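PDB 1W7C: lysyl oxidase from Pichia pastoris, which probably oxidises primary amines such as peptidyl lysine to aldehydes, using copper and a topaquinone cofactor formed from one of its own tyrosines. Local coordinates for residues L335-L340 against H490-K495; E339-Y344 against Q595-S600. All blocks are in the same frame, centred on the assembly; numbering follows the deposited sequence.

Interaction 1: residues L335-L340 against H490-K495. With CU (copper (II) ion), chain C.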
# COMPACT_ATOMS: atom_id res chain seq x y z
N LEU A 335 4.25 9.98 -18.91
CA LEU A 335 4.53 9.46 -17.56
C LEU A 335 5.94 8.90 -17.64
O LEU A 335 6.16 7.93 -18.37
CB LEU A 335 3.50 8.39 -17.16
CG LEU A 335 3.80 7.63 -15.86
CD1 LEU A 335 3.85 8.58 -14.68
CD2 LEU A 335 2.76 6.57 -15.63
N SER A 336 6.87 9.43 -16.90
CA SER A 336 8.25 8.98 -17.07
C SER A 336 9.02 9.13 -15.75
O SER A 336 9.16 10.21 -15.19
CB SER A 336 8.96 9.77 -18.17
OG SER A 336 8.85 11.16 -17.94
N LEU A 337 9.56 8.01 -15.29
CA LEU A 337 10.58 8.06 -14.24
C LEU A 337 11.71 8.97 -14.70
O LEU A 337 12.19 8.84 -15.84
CB LEU A 337 11.11 6.66 -13.99
CG LEU A 337 12.25 6.56 -12.97
CD1 LEU A 337 11.78 6.85 -11.56
CD2 LEU A 337 12.91 5.21 -13.08
N GLN A 338 12.18 9.81 -13.80
CA GLN A 338 13.19 10.81 -14.11
C GLN A 338 14.55 10.56 -13.49
O GLN A 338 15.57 10.88 -14.09
CB GLN A 338 12.71 12.18 -13.61
CG GLN A 338 11.54 12.66 -14.41
CD GLN A 338 11.91 13.04 -15.80
OE1 GLN A 338 12.87 13.78 -16.01
NE2 GLN A 338 11.17 12.51 -16.76
N GLU A 339 14.56 10.04 -12.27
CA GLU A 339 15.80 9.95 -11.47
C GLU A 339 15.53 9.09 -10.28
O GLU A 339 14.40 9.00 -9.79
CB GLU A 339 16.30 11.32 -11.05
CG GLU A 339 17.58 11.40 -10.20
CD GLU A 339 18.83 10.84 -10.88
OE1 GLU A 339 18.92 9.60 -11.11
OE2 GLU A 339 19.78 11.65 -11.12
N LEU A 340 16.58 8.44 -9.83
CA LEU A 340 16.58 7.68 -8.58
C LEU A 340 17.89 7.98 -7.88
O LEU A 340 18.97 7.84 -8.48
CB LEU A 340 16.46 6.16 -8.76
CG LEU A 340 15.55 5.50 -9.69
CD1 LEU A 340 16.14 5.57 -11.07
CD2 LEU A 340 15.36 4.02 -9.24
N HIS A 490 16.42 6.28 -0.32
CA HIS A 490 16.09 6.10 -1.73
C HIS A 490 15.01 7.13 -2.05
O HIS A 490 14.01 7.20 -1.33
CB HIS A 490 15.49 4.73 -1.99
CG HIS A 490 16.41 3.59 -1.69
ND1 HIS A 490 17.28 3.07 -2.62
CD2 HIS A 490 16.49 2.80 -0.60
CE1 HIS A 490 17.90 2.03 -2.10
NE2 HIS A 490 17.45 1.85 -0.86
N VAL A 491 15.16 7.91 -3.13
CA VAL A 491 14.10 8.80 -3.58
C VAL A 491 14.04 8.74 -5.10
O VAL A 491 15.09 8.72 -5.77
CB VAL A 491 14.23 10.26 -3.09
CG1 VAL A 491 12.87 10.97 -3.18
CG2 VAL A 491 14.77 10.34 -1.68
N LEU A 492 12.84 8.66 -5.64
CA LEU A 492 12.58 8.48 -7.09
C LEU A 492 11.64 9.61 -7.50
O LEU A 492 10.66 9.86 -6.81
CB LEU A 492 11.89 7.14 -7.40
CG LEU A 492 12.67 5.87 -7.20
CD1 LEU A 492 12.63 5.45 -5.75
CD2 LEU A 492 12.12 4.75 -8.10
N ASN A 493 11.91 10.24 -8.65
CA ASN A 493 11.08 11.30 -9.21
C ASN A 493 10.38 10.79 -10.45
O ASN A 493 11.03 10.23 -11.34
CB ASN A 493 11.93 12.52 -9.57
CG ASN A 493 11.12 13.70 -9.98
OD1 ASN A 493 11.18 14.13 -11.13
ND2 ASN A 493 10.38 14.30 -9.02
N TYR A 494 9.07 11.03 -10.52
CA TYR A 494 8.28 10.75 -11.71
C TYR A 494 7.69 12.04 -12.28
O TYR A 494 7.07 12.82 -11.59
CB TYR A 494 7.14 9.81 -11.37
CG TYR A 494 7.55 8.40 -10.97
CD1 TYR A 494 7.96 8.14 -9.66
CD2 TYR A 494 7.52 7.35 -11.85
CE1 TYR A 494 8.35 6.86 -9.29
CE2 TYR A 494 7.89 6.10 -11.50
CZ TYR A 494 8.30 5.85 -10.20
OH TYR A 494 8.64 4.57 -9.82
N LYS A 495 7.85 12.21 -13.59
CA LYS A 495 7.18 13.27 -14.33
C LYS A 495 5.80 12.75 -14.71
O LYS A 495 5.69 11.76 -15.46
CB LYS A 495 7.97 13.65 -15.56
CG LYS A 495 7.44 14.84 -16.30
CD LYS A 495 8.22 15.05 -17.59
CE LYS A 495 7.82 16.33 -18.34
NZ LYS A 495 8.53 16.38 -19.66
CU CU C . 18.14 0.61 0.57
O HOH W 1 19.55 -0.75 -0.43

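Interaction 2: residues E339-Y344 against Q595-S600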
# COMPACT_ATOMS: atom_id res chain seq x y z
N GLU A 339 14.56 10.04 -12.27
CA GLU A 339 15.80 9.95 -11.47
C GLU A 339 15.53 9.09 -10.28
O GLU A 339 14.40 9.00 -9.79
CB GLU A 339 16.30 11.32 -11.05
CG GLU A 339 17.58 11.40 -10.20
CD GLU A 339 18.83 10.84 -10.88
OE1 GLU A 339 18.92 9.60 -11.11
OE2 GLU A 339 19.78 11.65 -11.12
N LEU A 340 16.58 8.44 -9.83
CA LEU A 340 16.58 7.68 -8.58
C LEU A 340 17.89 7.98 -7.88
O LEU A 340 18.97 7.84 -8.48
CB LEU A 340 16.46 6.16 -8.76
CG LEU A 340 15.55 5.50 -9.69
CD1 LEU A 340 16.14 5.57 -11.07
CD2 LEU A 340 15.36 4.02 -9.24
N ILE A 341 17.81 8.38 -6.63
CA ILE A 341 18.99 8.70 -5.81
C ILE A 341 19.08 7.74 -4.64
O ILE A 341 18.07 7.20 -4.15
CB ILE A 341 19.01 10.17 -5.30
CG1 ILE A 341 17.79 10.46 -4.44
CG2 ILE A 341 19.14 11.09 -6.52
CD1 ILE A 341 17.88 11.81 -3.68
N ALA A 342 20.31 7.53 -4.20
CA ALA A 342 20.57 6.78 -2.99
C ALA A 342 21.60 7.55 -2.21
O ALA A 342 22.77 7.65 -2.64
CB ALA A 342 21.05 5.38 -3.30
N GLU A 343 21.18 8.17 -1.10
CA GLU A 343 21.98 9.11 -0.37
C GLU A 343 22.24 8.57 1.04
O GLU A 343 21.30 8.39 1.82
CB GLU A 343 21.23 10.45 -0.27
CG GLU A 343 22.02 11.53 0.46
CD GLU A 343 21.23 12.79 0.73
OE1 GLU A 343 21.87 13.79 1.10
OE2 GLU A 343 19.98 12.75 0.66
N TYR A 344 23.51 8.32 1.34
CA TYR A 344 23.92 7.64 2.58
C TYR A 344 24.35 8.62 3.64
O TYR A 344 24.92 9.67 3.32
CB TYR A 344 25.05 6.63 2.28
CG TYR A 344 24.57 5.45 1.49
CD1 TYR A 344 24.23 5.58 0.15
CD2 TYR A 344 24.40 4.18 2.07
CE1 TYR A 344 23.73 4.52 -0.57
CE2 TYR A 344 23.88 3.13 1.35
CZ TYR A 344 23.55 3.32 0.03
OH TYR A 344 23.05 2.25 -0.66
N GLN A 595 20.07 17.60 -7.30
CA GLN A 595 18.91 16.74 -7.04
C GLN A 595 17.85 17.52 -6.25
O GLN A 595 17.25 16.98 -5.31
CB GLN A 595 19.31 15.48 -6.30
CG GLN A 595 20.41 14.68 -6.95
CD GLN A 595 20.02 14.06 -8.26
OE1 GLN A 595 18.87 14.17 -8.71
NE2 GLN A 595 20.96 13.29 -8.85
N ASN A 596 17.58 18.76 -6.65
CA ASN A 596 16.75 19.65 -5.85
C ASN A 596 15.24 19.35 -5.84
O ASN A 596 14.50 19.94 -5.10
CB ASN A 596 16.99 21.09 -6.28
CG ASN A 596 18.33 21.63 -5.85
OD1 ASN A 596 18.88 21.21 -4.81
ND2 ASN A 596 18.82 22.65 -6.57
N TRP A 597 14.81 18.40 -6.66
CA TRP A 597 13.45 17.88 -6.67
C TRP A 597 13.14 16.96 -5.50
O TRP A 597 11.97 16.69 -5.25
CB TRP A 597 13.23 17.07 -7.98
CG TRP A 597 14.23 15.98 -8.18
CD1 TRP A 597 15.42 16.12 -8.82
CD2 TRP A 597 14.25 14.72 -7.56
NE1 TRP A 597 16.16 14.98 -8.68
CE2 TRP A 597 15.45 14.09 -7.91
CE3 TRP A 597 13.32 13.99 -6.79
CZ2 TRP A 597 15.76 12.80 -7.50
CZ3 TRP A 597 13.63 12.69 -6.42
CH2 TRP A 597 14.84 12.12 -6.78
N ALA A 598 14.16 16.50 -4.77
CA ALA A 598 13.99 15.38 -3.83
C ALA A 598 13.66 15.80 -2.39
O ALA A 598 13.61 14.98 -1.51
CB ALA A 598 15.21 14.49 -3.86
N ARG A 599 13.33 17.08 -2.21
CA ARG A 599 13.19 17.71 -0.91
C ARG A 599 11.76 17.88 -0.39
O ARG A 599 11.59 18.23 0.77
CB ARG A 599 13.86 19.08 -0.93
CG ARG A 599 13.31 20.05 -1.98
CD ARG A 599 14.11 21.32 -2.07
NE ARG A 599 13.72 22.14 -3.24
CZ ARG A 599 12.73 23.00 -3.23
NH1 ARG A 599 12.03 23.25 -2.14
NH2 ARG A 599 12.47 23.68 -4.32
N SER A 600 10.77 17.59 -1.26
CA SER A 600 9.36 17.63 -0.90
C SER A 600 8.71 16.43 -1.53
O SER A 600 9.31 15.76 -2.35
CB SER A 600 8.71 18.92 -1.41
OG SER A 600 9.41 20.02 -0.85

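Interaction 1: residues L335-L340 against H490-K495
L335 CA makes a C-H···O contact with K495 O at 3.3 Å, and the same oxygen accepts S336 N at 3.0 Å, while K495 N returns to S336 O. S336 OG lies 3.6 Å from K495 CB and is hydrogen-bonded to E334 OE1; the lysine chain is extended beyond CG, and its ammonium forms a salt bridge with the same glutamate. On the opposite face of the sheet, L337 CD1, set by a chi2 of 69°, sits over the Y494 ring in a CH-pi contact, 4.0 Å from the centroid and 15° off the normal, and lies 4.1 Å from L492 CD2. Between L337 and E339 the antiparallel register slips by one residue, a beta bulge in the central beta-sandwich of the copper amine oxidase catalytic domain. Q338 is the extra residue: its backbone leaves the extended region, its N donates to N493 O at 2.7 Å, and its CB and CG pack against N493 OD1, with the two amide planes 89° apart. Q338 OE1 accepts from S614 N, N493 OD1 is hydrogen-bonded to S614 OG, and N493 ND2 to N649 OD1. Beyond the bulge E339 O receives N493 N; E339 OE1 uses its anti lone pair to accept L340 N, while OE2 is hydrogen-bonded to S357. L340 CD2 meets L492 CD2 at 3.5 Å, two residues along from H490, whose NE2 binds copper at 2.0 Å.

Interaction 2: residues E339-Y344 against Q595-S600
This is a buried contact between a strand and a loop, mixed polar and apolar, in which E339 and I341 meet Q595, W597 and A598: residues 595-600, part of the loop between strands 569-576 and 602-606, pack on one face of strand 329-344 in the beta-sandwich of the copper amine oxidase catalytic domain. The nearest CA atoms, those of I341 and Q595, are 8.1 Å apart, so side chains rather than paired backbones carry it. A single hydrogen bond spans the segments: Q595 NE2 donates to E339 OE2 at 3.0 Å, nearly straight at 163°. The acceptor lies close to the plane of the amide, whereas the donor stands above the carboxylate plane, 49° out of it. OE2 also has hydrogen bonds to S357 and S615, and OE1 one to I359 N, so several partners hold this buried carboxylate. It lies next to D358, the predicted proton acceptor, which probably places the contact beside the active site. Nearer the backbone than the carboxylate, E339 CG lies 3.5 Å from W597 CZ2, the two side chains crossing at about a right angle. The bend in the glutamate chain (chi2 61°) takes CD toward the Q595 amide.

I341 supplies the apolar part. Its CG2, anti to the carbonyl carbon, comes within 3.6 Å of Q595 CD, while the two side chains slide past each other in opposite directions. The same methyl is 3.9 Å from W597 CZ2, and CD1 touches A598 CB. Within the loop, A598 CB lies over one face of the W597 ring, toward its rim. The Q595 amide is gripped from both ends: as NE2 serves E339, OE1 accepts W597 NE1 at 2.8 Å, in the carbonyl plane.

In the fold
Interactions 1 and 2 are both buried and both use strand 329-344, sharing E339 and L340; their centres lie about 9 Å apart. Interaction 1, nearer the centre of the chain, is backbone pairing inside a sheet and buries 499 Å². Interaction 2 adds a loop to that sheet through side chains and buries 237 Å². The two merge at strand 488-498: V491 O probably accepts I341 N at 2.9 Å, continuing the ladder past the bulge, and N493 CB packs 3.4 Å from W597 CE3. W597 therefore packs on both strands, while the leucine and tyrosine side chains of interaction 1 belong to the sheet's other face.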